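Long-range contacts in D-isomer specific 2-hydroxyacid dehydrogenase family protein (Desulfovibrio vulgaris, PDB 5TX7), which probably catalyses the NAD(P)-dependent oxidation of D-2-hydroxyacids to 2-oxoacids and the reverse reduction: residues H106-L110 against L282-A288; M227-L233 against G254-G260; L242-A246 against D272-L276. All coordinates share one frame. Residue numbers count along the deposited sequence, not the author numbering.

Interaction 1: H106-L110 against L282-A288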
loop_
_atom_site.group_PDB
_atom_site.type_symbol
_atom_site.label_atom_id
_atom_site.label_comp_id
_atom_site.label_asym_id
_atom_site.label_seq_id
_atom_site.Cartn_x
_atom_site.Cartn_y
_atom_site.Cartn_z
ATOM N N HIS A 106 4.351 1.663 -6.424
ATOM C CA HIS A 106 3.091 1.353 -7.121
ATOM C C HIS A 106 2.810 -0.171 -7.198
ATOM O O HIS A 106 1.648 -0.603 -7.132
ATOM C CB HIS A 106 3.044 1.981 -8.526
ATOM C CG HIS A 106 1.667 2.047 -9.097
ATOM N ND1 HIS A 106 0.666 2.810 -8.533
ATOM C CD2 HIS A 106 1.112 1.434 -10.168
ATOM C CE1 HIS A 106 -0.446 2.662 -9.233
ATOM N NE2 HIS A 106 -0.197 1.849 -10.245
ATOM N N VAL A 107 3.876 -0.973 -7.314
ATOM C CA VAL A 107 3.763 -2.438 -7.251
ATOM C C VAL A 107 3.015 -2.862 -5.960
ATOM O O VAL A 107 2.081 -3.699 -6.010
ATOM C CB VAL A 107 5.152 -3.120 -7.326
ATOM C CG1 VAL A 107 5.093 -4.616 -6.944
ATOM C CG2 VAL A 107 5.751 -2.953 -8.703
ATOM N N PHE A 108 3.427 -2.252 -4.835
ATOM C CA PHE A 108 2.816 -2.521 -3.546
ATOM C C PHE A 108 1.463 -1.840 -3.309
ATOM O O PHE A 108 0.641 -2.378 -2.561
ATOM C CB PHE A 108 3.823 -2.273 -2.401
ATOM C CG PHE A 108 4.929 -3.275 -2.402
ATOM C CD1 PHE A 108 4.710 -4.559 -1.896
ATOM C CD2 PHE A 108 6.151 -2.989 -3.003
ATOM C CE1 PHE A 108 5.684 -5.521 -1.934
ATOM C CE2 PHE A 108 7.147 -3.959 -3.056
ATOM C CZ PHE A 108 6.911 -5.227 -2.528
ATOM N N ALA A 109 1.216 -0.695 -3.940
ATOM C CA ALA A 109 -0.122 -0.115 -3.918
ATOM C C ALA A 109 -1.114 -1.045 -4.644
ATOM O O ALA A 109 -2.204 -1.305 -4.143
ATOM C CB ALA A 109 -0.128 1.260 -4.548
ATOM N N LEU A 110 -0.725 -1.577 -5.795
ATOM C CA LEU A 110 -1.591 -2.542 -6.515
ATOM C C LEU A 110 -1.778 -3.842 -5.715
ATOM O O LEU A 110 -2.898 -4.322 -5.530
ATOM C CB LEU A 110 -1.014 -2.871 -7.890
ATOM C CG LEU A 110 -0.975 -1.706 -8.889
ATOM C CD1 LEU A 110 -0.041 -2.018 -10.041
ATOM C CD2 LEU A 110 -2.342 -1.385 -9.452
ATOM N N LEU A 282 -7.055 -5.409 -11.391
ATOM C CA LEU A 282 -6.934 -4.007 -11.027
ATOM C C LEU A 282 -6.057 -3.307 -12.073
ATOM O O LEU A 282 -4.959 -3.767 -12.379
ATOM C CB LEU A 282 -6.313 -3.894 -9.644
ATOM C CG LEU A 282 -6.409 -2.585 -8.895
ATOM C CD1 LEU A 282 -7.853 -2.336 -8.527
ATOM C CD2 LEU A 282 -5.547 -2.655 -7.632
ATOM N N ILE A 283 -6.560 -2.221 -12.650
ATOM C CA ILE A 283 -5.889 -1.556 -13.754
ATOM C C ILE A 283 -5.771 -0.064 -13.437
ATOM O O ILE A 283 -6.727 0.569 -12.990
ATOM C CB ILE A 283 -6.616 -1.767 -15.092
ATOM C CG1 ILE A 283 -6.878 -3.262 -15.314
ATOM C CG2 ILE A 283 -5.785 -1.205 -16.244
ATOM C CD1 ILE A 283 -7.572 -3.577 -16.631
ATOM N N THR A 284 -4.585 0.487 -13.663
ATOM C CA THR A 284 -4.339 1.904 -13.474
ATOM C C THR A 284 -3.749 2.456 -14.786
ATOM O O THR A 284 -3.076 1.733 -15.496
ATOM C CB THR A 284 -3.386 2.154 -12.256
ATOM O OG1 THR A 284 -2.235 1.324 -12.339
ATOM C CG2 THR A 284 -4.082 1.808 -10.951
ATOM N N PRO A 285 -4.024 3.739 -15.115
ATOM C CA PRO A 285 -3.743 4.266 -16.446
ATOM C C PRO A 285 -2.300 4.760 -16.657
ATOM O O PRO A 285 -2.075 5.961 -16.833
ATOM C CB PRO A 285 -4.750 5.418 -16.556
ATOM C CG PRO A 285 -4.808 5.934 -15.174
ATOM C CD PRO A 285 -4.806 4.707 -14.323
ATOM N N HIS A 286 -1.335 3.839 -16.632
ATOM C CA HIS A 286 0.059 4.139 -16.920
ATOM C C HIS A 286 0.579 5.330 -16.120
ATOM O O HIS A 286 1.111 6.283 -16.680
ATOM C CB HIS A 286 0.226 4.349 -18.423
ATOM C CG HIS A 286 1.618 4.140 -18.915
ATOM N ND1 HIS A 286 1.908 3.965 -20.254
ATOM C CD2 HIS A 286 2.803 4.088 -18.259
ATOM C CE1 HIS A 286 3.217 3.826 -20.401
ATOM N NE2 HIS A 286 3.779 3.878 -19.205
ATOM N N LEU A 287 0.427 5.252 -14.806
ATOM C CA LEU A 287 0.784 6.325 -13.893
ATOM C C LEU A 287 1.760 5.891 -12.788
ATOM O O LEU A 287 1.955 6.614 -11.822
ATOM C CB LEU A 287 -0.509 6.918 -13.283
ATOM C CG LEU A 287 -1.470 6.017 -12.508
ATOM C CD1 LEU A 287 -0.850 5.449 -11.248
ATOM C CD2 LEU A 287 -2.739 6.757 -12.129
ATOM N N ALA A 288 2.372 4.728 -12.922
ATOM C CA ALA A 288 3.259 4.206 -11.866
ATOM C C ALA A 288 4.472 5.125 -11.678
ATOM O O ALA A 288 4.939 5.331 -10.560
ATOM C CB ALA A 288 3.712 2.799 -12.197
#
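Residues 106-110 form one turn of the helix 100-116, closed by Leu-110 N to His-106 O at 2.9 Å. Residues 282-283 end strand 281-283, and the chain then bends in an inverse gamma turn centred on Pro-285, with His-286 N donating to Thr-284 O at 3.0 Å. The two segments pair in opposite order. His-106 CA lies 5.5 Å from Ala-288 CA, while Leu-110 CA lies 7.1 Å from Leu-282 CA, so the loop curls back to the earlier end of the turn. With chi1 in t, the His-106 imidazole reaches into that curl. Its NE2 donates to Thr-284 OG1 over 3.0 Å at a nearly straight 172°, and the same hydroxyl is also hydrogen-bonded to Asp-262. Ala-288 CA sits over one ring face in a CH-pi contact, 4.2 Å from the centroid and 28° off the normal, and His-106 CE1 meets Leu-287 CD1 at 3.5 Å. Here, in the Rossmann-type NAD-binding domain, helix 100-116 packs against 281-283, the outermost strand of the parallel sheet within this chain. His-286 ND1 is hydrogen-bonded to Glu-267, consistent with the histidine-glutamate acid/base pair of this family. Further along the helix the contact turns apolar: Leu-110 CD2 lies 3.9 Å from both Leu-282 CD2 and Thr-284 CG2. The second subunit closes over the loop, its Asp-122 bonding Ile-283 N and its Arg-116 bonding Ala-288 O.

Interaction 2: M227-L233 against G254-G260; sequences MRPGSYL and GRLAGAG
Strands 231-233 and 258-260 run parallel, their axes 4.9 Å apart at closest and inclined by 19°. A type II turn from Arg-228 to Ser-231, with Gly-230 at phi/psi 91/11, leads into the first. A Schellman motif at Gly-254 (97/2), ending helix 244-253, leads toward the second. Ser-231 pairs with Leu-256; then a beta bulge shifts the register by one, so that Tyr-232 faces Gly-258 and Leu-233 faces Ala-259. Ala-257 (-72/-19) turns the corner and Gly-258 (-178/157) is extended. Ala-257 N donates to Ser-231 O (2.7 Å), Leu-233 N to Gly-258 O (3.1 Å) and Gly-260 N to Leu-233 O (2.9 Å). Before the bulge the bonds are weak: Arg-255 O accepts from Gly-230 N (3.0 Å) and Ser-231 N (3.3 Å). This is the adjacent-strand pairing of a beta-alpha-beta crossover through helix 244-253. Tyr-232 takes chi1 m and chi2 -84°, placing a ring face over Ala-257 CB, a CH-pi contact 4.2 Å from the centroid; its OH bonds Glu-144. An ideal CB on Gly-258 would lie 3.1 Å from Tyr-232 CD1. On the opposite face Leu-256 (m, t) packs CD1 and CD2 each 4.2 Å from Leu-233 CB (t, p), and CD2 also 4.2 Å from Met-227 SD (m, t, p). Ser-231, chi1 m, turns OG back to Arg-228 O (2.7 Å). Arg-255 (t, p, p) folds under the turn, NH1 3.0 Å from Met-227 O and 4.0 Å from Pro-229 CD. Directional main-chain bonds thus fix the register, while apolar contacts pack both faces and glycine leaves space for the tyrosine ring.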
loop_
_atom_site.group_PDB
_atom_site.type_symbol
_atom_site.label_atom_id
_atom_site.label_comp_id
_atom_site.label_asym_id
_atom_site.label_seq_id
_atom_site.Cartn_x
_atom_site.Cartn_y
_atom_site.Cartn_z
ATOM N N MET A 227 2.113 -21.934 -12.106
ATOM C CA MET A 227 2.011 -21.183 -10.845
ATOM C C MET A 227 1.059 -21.881 -9.894
ATOM O O MET A 227 0.162 -22.617 -10.326
ATOM C CB MET A 227 1.516 -19.763 -11.082
ATOM C CG MET A 227 2.499 -18.890 -11.848
ATOM S SD MET A 227 1.941 -17.187 -11.997
ATOM C CE MET A 227 2.545 -16.627 -10.401
ATOM N N ARG A 228 1.264 -21.661 -8.607
ATOM C CA ARG A 228 0.353 -22.137 -7.589
ATOM C C ARG A 228 -0.977 -21.391 -7.695
ATOM O O ARG A 228 -0.985 -20.175 -7.939
ATOM C CB ARG A 228 0.937 -21.924 -6.205
ATOM C CG ARG A 228 2.103 -22.822 -5.915
ATOM C CD ARG A 228 2.309 -22.907 -4.413
ATOM N NE ARG A 228 3.204 -21.859 -3.938
ATOM C CZ ARG A 228 4.533 -21.885 -4.043
ATOM N NH1 ARG A 228 5.177 -22.909 -4.616
ATOM N NH2 ARG A 228 5.237 -20.866 -3.560
ATOM N N PRO A 229 -2.101 -22.108 -7.494
ATOM C CA PRO A 229 -3.376 -21.415 -7.504
ATOM C C PRO A 229 -3.469 -20.429 -6.350
ATOM O O PRO A 229 -2.938 -20.701 -5.267
ATOM C CB PRO A 229 -4.390 -22.539 -7.369
ATOM C CG PRO A 229 -3.663 -23.597 -6.665
ATOM C CD PRO A 229 -2.260 -23.517 -7.137
ATOM N N GLY A 230 -4.099 -19.287 -6.599
ATOM C CA GLY A 230 -4.135 -18.214 -5.626
ATOM C C GLY A 230 -3.002 -17.203 -5.729
ATOM O O GLY A 230 -2.851 -16.353 -4.831
ATOM N N SER A 231 -2.227 -17.239 -6.810
ATOM C CA SER A 231 -1.076 -16.324 -6.960
ATOM C C SER A 231 -1.464 -14.972 -7.550
ATOM O O SER A 231 -2.591 -14.778 -8.050
ATOM C CB SER A 231 0.015 -16.977 -7.810
ATOM O OG SER A 231 0.547 -18.124 -7.133
ATOM N N TYR A 232 -0.536 -14.020 -7.443
ATOM C CA TYR A 232 -0.755 -12.644 -7.900
ATOM C C TYR A 232 0.263 -12.260 -8.968
ATOM O O TYR A 232 1.435 -12.626 -8.857
ATOM C CB TYR A 232 -0.672 -11.662 -6.731
ATOM C CG TYR A 232 -1.775 -11.817 -5.713
ATOM C CD1 TYR A 232 -3.022 -11.215 -5.904
ATOM C CD2 TYR A 232 -1.595 -12.598 -4.566
ATOM C CE1 TYR A 232 -4.042 -11.342 -4.963
ATOM C CE2 TYR A 232 -2.611 -12.750 -3.632
ATOM C CZ TYR A 232 -3.841 -12.135 -3.834
ATOM O OH TYR A 232 -4.853 -12.288 -2.890
ATOM N N LEU A 233 -0.190 -11.518 -9.992
ATOM C CA LEU A 233 0.684 -10.938 -11.032
ATOM C C LEU A 233 0.611 -9.408 -11.024
ATOM O O LEU A 233 -0.475 -8.832 -10.966
ATOM C CB LEU A 233 0.249 -11.446 -12.405
ATOM C CG LEU A 233 1.042 -10.927 -13.608
ATOM C CD1 LEU A 233 2.501 -11.358 -13.550
ATOM C CD2 LEU A 233 0.379 -11.371 -14.888
ATOM N N GLY A 254 -9.251 -18.904 -11.480
ATOM C CA GLY A 254 -8.786 -18.872 -10.091
ATOM C C GLY A 254 -7.307 -19.186 -9.917
ATOM O O GLY A 254 -6.806 -19.210 -8.777
ATOM N N ARG A 255 -6.601 -19.419 -11.031
ATOM C CA ARG A 255 -5.161 -19.612 -11.012
ATOM C C ARG A 255 -4.509 -18.394 -10.404
ATOM O O ARG A 255 -3.682 -18.508 -9.490
ATOM C CB ARG A 255 -4.622 -19.826 -12.433
ATOM C CG ARG A 255 -3.094 -19.861 -12.578
ATOM C CD ARG A 255 -2.553 -21.147 -11.990
ATOM N NE ARG A 255 -2.844 -22.329 -12.814
ATOM C CZ ARG A 255 -2.761 -23.583 -12.397
ATOM N NH1 ARG A 255 -2.393 -23.866 -11.153
ATOM N NH2 ARG A 255 -3.051 -24.577 -13.233
ATOM N N LEU A 256 -4.870 -17.231 -10.951
ATOM C CA LEU A 256 -4.473 -15.963 -10.390
ATOM C C LEU A 256 -5.609 -15.492 -9.518
ATOM O O LEU A 256 -6.762 -15.369 -9.998
ATOM C CB LEU A 256 -4.188 -14.932 -11.466
ATOM C CG LEU A 256 -2.930 -15.137 -12.308
ATOM C CD1 LEU A 256 -2.861 -14.075 -13.397
ATOM C CD2 LEU A 256 -1.678 -15.096 -11.452
ATOM N N ALA A 257 -5.284 -15.240 -8.244
ATOM C CA ALA A 257 -6.203 -14.607 -7.325
ATOM C C ALA A 257 -6.388 -13.137 -7.654
ATOM O O ALA A 257 -7.347 -12.508 -7.193
ATOM C CB ALA A 257 -5.709 -14.757 -5.889
ATOM N N GLY A 258 -5.464 -12.568 -8.415
ATOM C CA GLY A 258 -5.518 -11.162 -8.755
ATOM C C GLY A 258 -4.392 -10.730 -9.681
ATOM O O GLY A 258 -3.312 -11.332 -9.749
ATOM N N ALA A 259 -4.647 -9.640 -10.384
ATOM C CA ALA A 259 -3.655 -9.032 -11.240
ATOM C C ALA A 259 -3.750 -7.522 -11.102
ATOM O O ALA A 259 -4.849 -6.987 -11.038
ATOM C CB ALA A 259 -3.869 -9.462 -12.676
ATOM N N GLY A 260 -2.582 -6.863 -11.052
ATOM C CA GLY A 260 -2.460 -5.423 -10.927
ATOM C C GLY A 260 -1.651 -4.916 -12.110
ATOM O O GLY A 260 -0.474 -5.228 -12.239
#

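Interaction 3: L242-A246 against D272-L276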
loop_
_atom_site.group_PDB
_atom_site.type_symbol
_atom_site.label_atom_id
_atom_site.label_comp_id
_atom_site.label_asym_id
_atom_site.label_seq_id
_atom_site.Cartn_x
_atom_site.Cartn_y
_atom_site.Cartn_z
ATOM N N LEU A 242 2.920 -9.625 -21.448
ATOM C CA LEU A 242 1.864 -10.615 -21.173
ATOM C C LEU A 242 1.180 -11.107 -22.426
ATOM O O LEU A 242 1.031 -10.342 -23.377
ATOM C CB LEU A 242 0.739 -9.961 -20.369
ATOM C CG LEU A 242 0.981 -9.168 -19.125
ATOM C CD1 LEU A 242 -0.362 -8.794 -18.515
ATOM C CD2 LEU A 242 1.766 -10.067 -18.221
ATOM N N ASP A 243 0.722 -12.360 -22.390
ATOM C CA ASP A 243 -0.344 -12.827 -23.284
ATOM C C ASP A 243 -1.637 -12.500 -22.541
ATOM O O ASP A 243 -2.009 -13.190 -21.587
ATOM C CB ASP A 243 -0.206 -14.329 -23.577
ATOM C CG ASP A 243 -1.376 -14.897 -24.413
ATOM O OD1 ASP A 243 -2.316 -14.158 -24.772
ATOM O OD2 ASP A 243 -1.365 -16.109 -24.716
ATOM N N GLU A 244 -2.299 -11.427 -22.968
ATOM C CA GLU A 244 -3.476 -10.878 -22.275
ATOM C C GLU A 244 -4.627 -11.883 -22.166
ATOM O O GLU A 244 -5.346 -11.896 -21.162
ATOM C CB GLU A 244 -3.952 -9.569 -22.947
ATOM C CG GLU A 244 -2.942 -8.412 -22.852
ATOM C CD GLU A 244 -3.511 -7.054 -23.253
ATOM O OE1 GLU A 244 -4.530 -6.990 -24.002
ATOM O OE2 GLU A 244 -2.935 -6.018 -22.819
ATOM N N ARG A 245 -4.770 -12.732 -23.182
ATOM C CA ARG A 245 -5.788 -13.789 -23.204
ATOM C C ARG A 245 -5.574 -14.809 -22.086
ATOM O O ARG A 245 -6.471 -15.099 -21.307
ATOM C CB ARG A 245 -5.780 -14.482 -24.576
ATOM C CG ARG A 245 -6.728 -15.665 -24.743
ATOM C CD ARG A 245 -8.166 -15.359 -24.332
ATOM N NE ARG A 245 -8.771 -14.304 -25.152
ATOM C CZ ARG A 245 -10.077 -14.022 -25.205
ATOM N NH1 ARG A 245 -10.972 -14.715 -24.490
ATOM N NH2 ARG A 245 -10.496 -13.030 -25.994
ATOM N N ALA A 246 -4.368 -15.343 -22.015
ATOM C CA ALA A 246 -4.007 -16.335 -21.000
ATOM C C ALA A 246 -4.197 -15.806 -19.585
ATOM O O ALA A 246 -4.657 -16.536 -18.696
ATOM C CB ALA A 246 -2.577 -16.804 -21.203
ATOM N N ASP A 272 -13.672 -4.341 -25.404
ATOM C CA ASP A 272 -13.489 -5.790 -25.533
ATOM C C ASP A 272 -12.066 -6.361 -25.235
ATOM O O ASP A 272 -11.801 -7.522 -25.542
ATOM C CB ASP A 272 -13.978 -6.242 -26.924
ATOM C CG ASP A 272 -13.030 -5.833 -28.070
ATOM O OD1 ASP A 272 -12.051 -5.069 -27.888
ATOM O OD2 ASP A 272 -13.314 -6.260 -29.209
ATOM N N ASN A 273 -11.167 -5.561 -24.655
ATOM C CA ASN A 273 -9.907 -6.101 -24.118
ATOM C C ASN A 273 -10.293 -7.130 -23.056
ATOM O O ASN A 273 -11.082 -6.809 -22.166
ATOM C CB ASN A 273 -9.057 -4.981 -23.495
ATOM C CG ASN A 273 -7.656 -5.441 -23.084
ATOM O OD1 ASN A 273 -7.496 -6.449 -22.398
ATOM N ND2 ASN A 273 -6.631 -4.677 -23.485
ATOM N N PRO A 274 -9.753 -8.365 -23.141
ATOM C CA PRO A 274 -10.208 -9.396 -22.189
ATOM C C PRO A 274 -9.897 -9.064 -20.722
ATOM O O PRO A 274 -10.612 -9.510 -19.824
ATOM C CB PRO A 274 -9.460 -10.663 -22.640
ATOM C CG PRO A 274 -8.279 -10.156 -23.406
ATOM C CD PRO A 274 -8.721 -8.886 -24.063
ATOM N N LEU A 275 -8.869 -8.249 -20.481
ATOM C CA LEU A 275 -8.514 -7.840 -19.119
ATOM C C LEU A 275 -9.495 -6.867 -18.465
ATOM O O LEU A 275 -9.509 -6.768 -17.234
ATOM C CB LEU A 275 -7.070 -7.330 -19.067
ATOM C CG LEU A 275 -6.035 -8.425 -19.410
ATOM C CD1 LEU A 275 -4.663 -7.824 -19.681
ATOM C CD2 LEU A 275 -5.973 -9.509 -18.341
ATOM N N LEU A 276 -10.342 -6.206 -19.253
ATOM C CA LEU A 276 -11.421 -5.358 -18.707
ATOM C C LEU A 276 -12.690 -6.124 -18.307
ATOM O O LEU A 276 -13.531 -5.578 -17.595
ATOM C CB LEU A 276 -11.766 -4.227 -19.675
ATOM C CG LEU A 276 -10.742 -3.108 -19.711
ATOM C CD1 LEU A 276 -10.928 -2.263 -20.961
ATOM C CD2 LEU A 276 -10.835 -2.222 -18.468
#
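Leu-242 opens the segment with its CB directed at residues 272-276, yet its CD1 stays 4.6 Å from Leu-275 CD1 and the side chain packs instead on Leu-233 and Val-219. Asp-243 occupies the N-cap of helix 244-253: its OD1 accepts a weak bond from Arg-245 N at 3.3 Å. Glu-244, the first helical residue, does most of the joining. Its CA is 6.7 Å from Leu-275 CA, its CG touches Leu-275 CD1 at 3.7 Å, and its CB lies 4.4 Å from Pro-274 CG. Beyond this apolar stem, OE1 takes a weak hydrogen bond from Asn-273 ND2 (3.2 Å, 124°), while OE2 is held by Ser-265 N. Arg-245 has its CB directed away, but chi1 t followed by chi2 and chi3 in p brings the guanidinium round so that one face lies over Pro-274 CB, with NH2 at 4.2 Å. Asn-273 is itself an N-cap, OD1 accepting from Leu-275 N at 3.0 Å. Two helix starts meet in the Rossmann-type domain, that of crossover helix 244-253 and that of the short, weakly bonded helix 274-277 preceding the last sheet strand. One asparagine amide divides its work, oxygen capping its own helix and nitrogen facing the glutamate; since that second bond is bent, the junction appears to rest largely on van der Waals packing of Glu-244 and Arg-245 against Pro-274 and Leu-275.

In the NAD-binding domain, interaction 2 lies within the parallel sheet, interaction 1 packs a helix against its edge strand and loop, and interaction 3 joins two helix starts beside it. Interaction 1 is buried, about 9 Å from the chain centre, and extends into the dimer interface; interactions 2 and 3, about 21 and 19 Å out, are partly exposed. Interactions 1 and 2 meet through neighbouring strands, with Leu-282 N 2.7 Å from Ala-259 O. Interactions 2 and 3 share the crossover through helix 244-253 and touch at Leu-233 CD2 and Leu-242 CD2 (3.8 Å). Main-chain bonding dominates interaction 2, a straight side-chain bond centres interaction 1, and interaction 3 combines packing with one weak polar bond.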